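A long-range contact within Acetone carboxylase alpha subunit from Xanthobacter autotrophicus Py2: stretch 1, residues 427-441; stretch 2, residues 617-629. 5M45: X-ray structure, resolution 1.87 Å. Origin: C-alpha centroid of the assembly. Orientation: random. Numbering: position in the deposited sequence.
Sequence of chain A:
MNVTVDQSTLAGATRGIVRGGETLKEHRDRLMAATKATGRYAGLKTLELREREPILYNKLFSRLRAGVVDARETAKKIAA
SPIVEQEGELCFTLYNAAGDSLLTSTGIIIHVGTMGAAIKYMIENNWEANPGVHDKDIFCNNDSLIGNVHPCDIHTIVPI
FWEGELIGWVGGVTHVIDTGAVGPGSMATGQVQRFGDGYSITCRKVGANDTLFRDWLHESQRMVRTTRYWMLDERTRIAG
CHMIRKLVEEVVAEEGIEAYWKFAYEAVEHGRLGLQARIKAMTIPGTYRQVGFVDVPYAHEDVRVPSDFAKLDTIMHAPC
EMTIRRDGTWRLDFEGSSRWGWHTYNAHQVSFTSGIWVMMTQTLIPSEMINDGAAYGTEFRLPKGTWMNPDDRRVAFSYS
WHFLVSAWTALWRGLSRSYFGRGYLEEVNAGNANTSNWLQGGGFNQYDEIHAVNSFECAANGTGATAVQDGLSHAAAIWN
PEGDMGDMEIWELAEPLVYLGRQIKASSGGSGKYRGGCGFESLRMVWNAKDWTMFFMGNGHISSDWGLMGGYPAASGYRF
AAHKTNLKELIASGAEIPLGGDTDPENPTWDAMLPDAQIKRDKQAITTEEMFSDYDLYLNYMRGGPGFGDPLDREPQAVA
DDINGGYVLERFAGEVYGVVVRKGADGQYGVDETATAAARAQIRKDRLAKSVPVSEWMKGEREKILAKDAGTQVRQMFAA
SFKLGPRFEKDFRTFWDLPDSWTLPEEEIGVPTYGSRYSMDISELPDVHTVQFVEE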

# COMPACT_ATOMS: atom_id res chain seq x y z
N GLU A 427 10.25 -42.93 -14.16
CA GLU A 427 9.43 -41.79 -13.71
C GLU A 427 9.53 -41.52 -12.21
O GLU A 427 9.09 -40.46 -11.77
CB GLU A 427 7.96 -42.00 -14.07
CG GLU A 427 7.67 -42.18 -15.56
CD GLU A 427 7.81 -40.91 -16.40
OE1 GLU A 427 8.10 -39.81 -15.84
OE2 GLU A 427 7.58 -40.98 -17.66
N VAL A 428 10.07 -42.45 -11.43
CA VAL A 428 10.18 -42.25 -9.98
C VAL A 428 11.04 -40.99 -9.68
O VAL A 428 12.05 -40.74 -10.35
CB VAL A 428 10.77 -43.51 -9.30
CG1 VAL A 428 11.21 -43.24 -7.87
CG2 VAL A 428 9.79 -44.67 -9.39
N ASN A 429 10.61 -40.21 -8.67
CA ASN A 429 11.37 -39.05 -8.20
C ASN A 429 11.00 -38.84 -6.73
O ASN A 429 9.80 -38.72 -6.40
CB ASN A 429 11.05 -37.84 -9.07
CG ASN A 429 11.91 -36.62 -8.76
OD1 ASN A 429 11.93 -36.12 -7.65
ND2 ASN A 429 12.60 -36.11 -9.80
N ALA A 430 12.01 -38.86 -5.85
CA ALA A 430 11.78 -38.77 -4.42
C ALA A 430 11.22 -37.41 -3.95
O ALA A 430 10.77 -37.31 -2.83
CB ALA A 430 13.06 -39.10 -3.67
N GLY A 431 11.28 -36.38 -4.81
CA GLY A 431 10.63 -35.10 -4.55
C GLY A 431 11.50 -33.87 -4.79
O GLY A 431 12.70 -33.96 -5.07
N ASN A 432 10.87 -32.70 -4.70
CA ASN A 432 11.56 -31.42 -4.91
C ASN A 432 12.26 -30.91 -3.65
O ASN A 432 11.78 -31.11 -2.51
CB ASN A 432 10.61 -30.36 -5.51
CG ASN A 432 9.41 -30.04 -4.60
OD1 ASN A 432 8.38 -30.70 -4.68
ND2 ASN A 432 9.56 -29.02 -3.73
N ALA A 433 13.40 -30.23 -3.87
CA ALA A 433 14.10 -29.50 -2.83
C ALA A 433 13.26 -28.37 -2.29
O ALA A 433 12.37 -27.85 -2.98
CB ALA A 433 15.39 -28.92 -3.39
N ASN A 434 13.56 -27.95 -1.08
CA ASN A 434 13.12 -26.64 -0.61
C ASN A 434 13.86 -25.55 -1.44
O ASN A 434 15.10 -25.58 -1.54
CB ASN A 434 13.41 -26.47 0.89
CG ASN A 434 12.67 -25.29 1.50
OD1 ASN A 434 13.06 -24.13 1.32
ND2 ASN A 434 11.60 -25.59 2.23
N THR A 435 13.09 -24.64 -2.04
CA THR A 435 13.66 -23.63 -2.95
C THR A 435 14.11 -22.39 -2.14
O THR A 435 13.33 -21.43 -1.96
CB THR A 435 12.64 -23.25 -4.05
OG1 THR A 435 11.52 -22.56 -3.47
CG2 THR A 435 12.21 -24.44 -4.79
N SER A 436 15.33 -22.46 -1.61
CA SER A 436 15.92 -21.40 -0.73
C SER A 436 17.43 -21.69 -0.63
O SER A 436 17.86 -22.75 -1.11
CB SER A 436 15.24 -21.41 0.64
OG SER A 436 15.54 -22.60 1.40
N ASN A 437 18.28 -20.84 -0.05
CA ASN A 437 18.04 -19.48 0.51
C ASN A 437 17.74 -18.42 -0.53
O ASN A 437 18.23 -18.51 -1.64
CB ASN A 437 19.31 -19.05 1.25
CG ASN A 437 19.18 -17.66 1.91
OD1 ASN A 437 18.42 -17.48 2.89
ND2 ASN A 437 19.96 -16.70 1.42
N TRP A 438 16.98 -17.40 -0.13
CA TRP A 438 16.76 -16.16 -0.91
C TRP A 438 17.58 -14.99 -0.34
O TRP A 438 17.26 -14.41 0.73
CB TRP A 438 15.26 -15.81 -0.92
CG TRP A 438 14.39 -16.83 -1.58
CD1 TRP A 438 13.72 -17.86 -0.95
CD2 TRP A 438 14.09 -16.96 -2.98
NE1 TRP A 438 13.03 -18.61 -1.86
CE2 TRP A 438 13.25 -18.10 -3.12
CE3 TRP A 438 14.48 -16.26 -4.12
CZ2 TRP A 438 12.76 -18.54 -4.36
CZ3 TRP A 438 13.98 -16.69 -5.39
CH2 TRP A 438 13.11 -17.82 -5.48
N LEU A 439 18.68 -14.67 -1.03
CA LEU A 439 19.54 -13.54 -0.67
C LEU A 439 18.77 -12.24 -0.96
O LEU A 439 18.34 -12.01 -2.09
CB LEU A 439 20.88 -13.58 -1.44
CG LEU A 439 21.90 -12.44 -1.25
CD1 LEU A 439 23.32 -12.89 -1.51
CD2 LEU A 439 21.61 -11.18 -2.09
N GLN A 440 18.59 -11.42 0.07
CA GLN A 440 17.76 -10.19 -0.04
C GLN A 440 18.39 -9.04 0.74
O GLN A 440 19.21 -9.26 1.62
CB GLN A 440 16.37 -10.45 0.51
CG GLN A 440 15.57 -11.46 -0.32
CD GLN A 440 14.26 -11.83 0.34
OE1 GLN A 440 13.25 -11.13 0.18
NE2 GLN A 440 14.27 -12.91 1.11
N GLY A 441 17.97 -7.83 0.42
CA GLY A 441 18.46 -6.61 1.05
C GLY A 441 18.16 -5.35 0.26
O GLY A 441 17.63 -5.41 -0.84
N LEU A 617 30.70 -10.04 4.78
CA LEU A 617 30.47 -11.29 4.04
C LEU A 617 29.09 -11.87 4.31
O LEU A 617 28.58 -11.76 5.41
CB LEU A 617 31.51 -12.33 4.42
CG LEU A 617 32.98 -12.04 4.10
CD1 LEU A 617 33.86 -13.17 4.63
CD2 LEU A 617 33.22 -11.83 2.61
N TYR A 618 28.54 -12.51 3.28
CA TYR A 618 27.22 -13.20 3.33
C TYR A 618 27.35 -14.50 2.52
O TYR A 618 27.78 -14.45 1.35
CB TYR A 618 26.15 -12.26 2.72
CG TYR A 618 24.69 -12.73 2.70
CD1 TYR A 618 24.26 -13.80 1.89
CD2 TYR A 618 23.70 -12.04 3.44
CE1 TYR A 618 22.93 -14.19 1.86
CE2 TYR A 618 22.37 -12.44 3.41
CZ TYR A 618 21.98 -13.51 2.61
OH TYR A 618 20.65 -13.92 2.55
N LEU A 619 26.99 -15.64 3.14
CA LEU A 619 26.96 -16.95 2.43
C LEU A 619 25.56 -17.25 1.89
O LEU A 619 24.63 -17.38 2.68
CB LEU A 619 27.43 -18.10 3.35
CG LEU A 619 27.42 -19.51 2.74
CD1 LEU A 619 28.46 -19.62 1.65
CD2 LEU A 619 27.66 -20.60 3.79
N ASN A 620 25.41 -17.37 0.58
CA ASN A 620 24.17 -17.85 -0.07
C ASN A 620 24.23 -19.36 -0.33
O ASN A 620 25.05 -19.83 -1.13
CB ASN A 620 23.92 -17.11 -1.41
CG ASN A 620 22.44 -17.04 -1.78
OD1 ASN A 620 21.59 -17.02 -0.91
ND2 ASN A 620 22.14 -16.99 -3.08
N TYR A 621 23.39 -20.13 0.36
CA TYR A 621 23.42 -21.61 0.32
C TYR A 621 22.10 -22.11 -0.28
O TYR A 621 21.01 -21.90 0.30
CB TYR A 621 23.69 -22.15 1.77
CG TYR A 621 23.29 -23.60 2.12
CD1 TYR A 621 23.21 -24.62 1.16
CD2 TYR A 621 23.04 -23.95 3.46
CE1 TYR A 621 22.83 -25.93 1.51
CE2 TYR A 621 22.68 -25.27 3.81
CZ TYR A 621 22.56 -26.24 2.84
OH TYR A 621 22.17 -27.51 3.20
N MET A 622 22.20 -22.78 -1.43
CA MET A 622 21.04 -23.40 -2.11
C MET A 622 20.91 -24.88 -1.76
O MET A 622 21.90 -25.62 -1.77
CB MET A 622 21.15 -23.24 -3.64
CG MET A 622 20.63 -21.92 -4.18
SD MET A 622 21.28 -20.38 -3.47
CE MET A 622 23.00 -20.50 -3.94
N ARG A 623 19.69 -25.32 -1.48
CA ARG A 623 19.48 -26.69 -0.95
C ARG A 623 19.56 -27.82 -1.98
O ARG A 623 19.33 -27.63 -3.19
CB ARG A 623 18.10 -26.80 -0.27
CG ARG A 623 17.68 -25.69 0.70
CD ARG A 623 18.65 -25.45 1.84
NE ARG A 623 18.07 -24.49 2.82
CZ ARG A 623 18.55 -23.29 3.13
NH1 ARG A 623 19.67 -22.79 2.61
NH2 ARG A 623 17.90 -22.56 4.03
N GLY A 624 19.87 -29.00 -1.48
CA GLY A 624 19.83 -30.24 -2.23
C GLY A 624 18.45 -30.88 -2.23
O GLY A 624 17.50 -30.40 -1.58
N GLY A 625 18.36 -31.97 -2.99
CA GLY A 625 17.15 -32.81 -3.09
C GLY A 625 17.30 -34.17 -2.38
O GLY A 625 18.42 -34.57 -2.07
N PRO A 626 16.17 -34.87 -2.14
CA PRO A 626 16.14 -36.14 -1.41
C PRO A 626 16.67 -37.38 -2.15
O PRO A 626 16.66 -37.46 -3.38
CB PRO A 626 14.65 -36.30 -1.09
CG PRO A 626 13.95 -35.63 -2.25
CD PRO A 626 14.82 -34.43 -2.56
N GLY A 627 17.12 -38.36 -1.36
CA GLY A 627 17.70 -39.60 -1.89
C GLY A 627 16.67 -40.74 -2.11
O GLY A 627 15.49 -40.61 -1.69
N PHE A 628 17.13 -41.82 -2.77
CA PHE A 628 16.37 -43.02 -3.06
C PHE A 628 17.10 -44.31 -2.67
O PHE A 628 18.25 -44.53 -3.08
CB PHE A 628 16.04 -43.13 -4.57
CG PHE A 628 15.20 -44.34 -4.91
CD1 PHE A 628 15.80 -45.57 -5.15
CD2 PHE A 628 13.83 -44.26 -4.92
CE1 PHE A 628 15.02 -46.71 -5.39
CE2 PHE A 628 13.05 -45.40 -5.19
CZ PHE A 628 13.64 -46.61 -5.42
N GLY A 629 16.40 -45.20 -1.96
CA GLY A 629 16.94 -46.53 -1.60
C GLY A 629 17.93 -46.56 -0.45
O GLY A 629 18.46 -45.53 -0.04
O HOH W 1 15.75 -29.50 0.35
O HOH W 2 18.05 -19.42 4.77
O HOH W 3 19.10 -16.62 -3.55

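The two stretches run nearly antiparallel, their end-to-end directions 172° apart, and bury 761 Å² between them, summed over both sides. The direct hydrogen bonds gather between Tyr618 and Arg623; from Gly624 to Phe628 the direct contacts are packing.

Stretch 2 enters as a strand. Tyr618, chi1 t, points toward stretch 1, and its hydroxyl reaches the side chain of Asn437. Tyr618 OH accepts a hydrogen bond from Asn437 ND2 at 3.1 Å, with the donor lying at the ring edge, while Leu439 CD1 packs 3.6 Å from Tyr618 CE1. One tyrosine thus supplies both a polar tip and an apolar flank. Leu619 points away, as the alternation of a strand leads one to expect.

At Asn620 the CB points sideways, but the amide end comes nearer: Asn620 OD1 accepts from Asn437 ND2 at 2.9 Å and a nearly straight 173°. Asn437 therefore spends its amide nitrogen on two acceptors, Tyr618 OH and Asn620 OD1, a good use of a buried carboxamide. The ND2 of Asn620 is used as well, donating to water 3, which in turn donates to Asn437 O and accepts from Leu439 N.

The backbone takes over at Tyr621, where Tyr621 O accepts from Asn437 N at 2.9 Å. Two residues on, Arg623 N donates to Ser436 O at 3.2 Å. These two bonds use both polar groups of the cis peptide, the C=O of Ser436 and the N-H of Asn437, which the cis form places on the same side, and Met622 CA adds a CA-H...O contact to Ser436 O at 3.4 Å.

Arg623 points toward stretch 1 and folds through chi1 and chi2, both m, so that Ser436 OG and Asn437 N lie over one face of its guanidinium. Its aliphatic part is also used, with Arg623 CG 3.4 Å from Asn434 O. Water 2 joins Arg623 NH2 to Asn437 OD1, so both ends of the Asn437 amide are engaged.

Two glycines follow. Gly624 O lies 3.1 Å from Ala433 CB, a tight fit for a methyl group, and accepts a hydrogen bond from water 1, which accepts from Asn434 N. Gly625 CA comes within 4.5 Å of Ala433 CA; a CB on Gly625 would be crowded by Pro626 CD.

The CA-to-CB bond of Pro626 points toward stretch 1, and its ring packs there: Pro626 CD sits 3.3 Å from Gly431 O and Pro626 CG 3.9 Å from Ala430 CB. Gly431 has backbone angles that themselves call for glycine. Gly627 O approaches Ala430 CB at 3.5 Å, and Phe628, chi1 t, closes the contact with Phe628 CE2 3.9 Å from Val428 CG1.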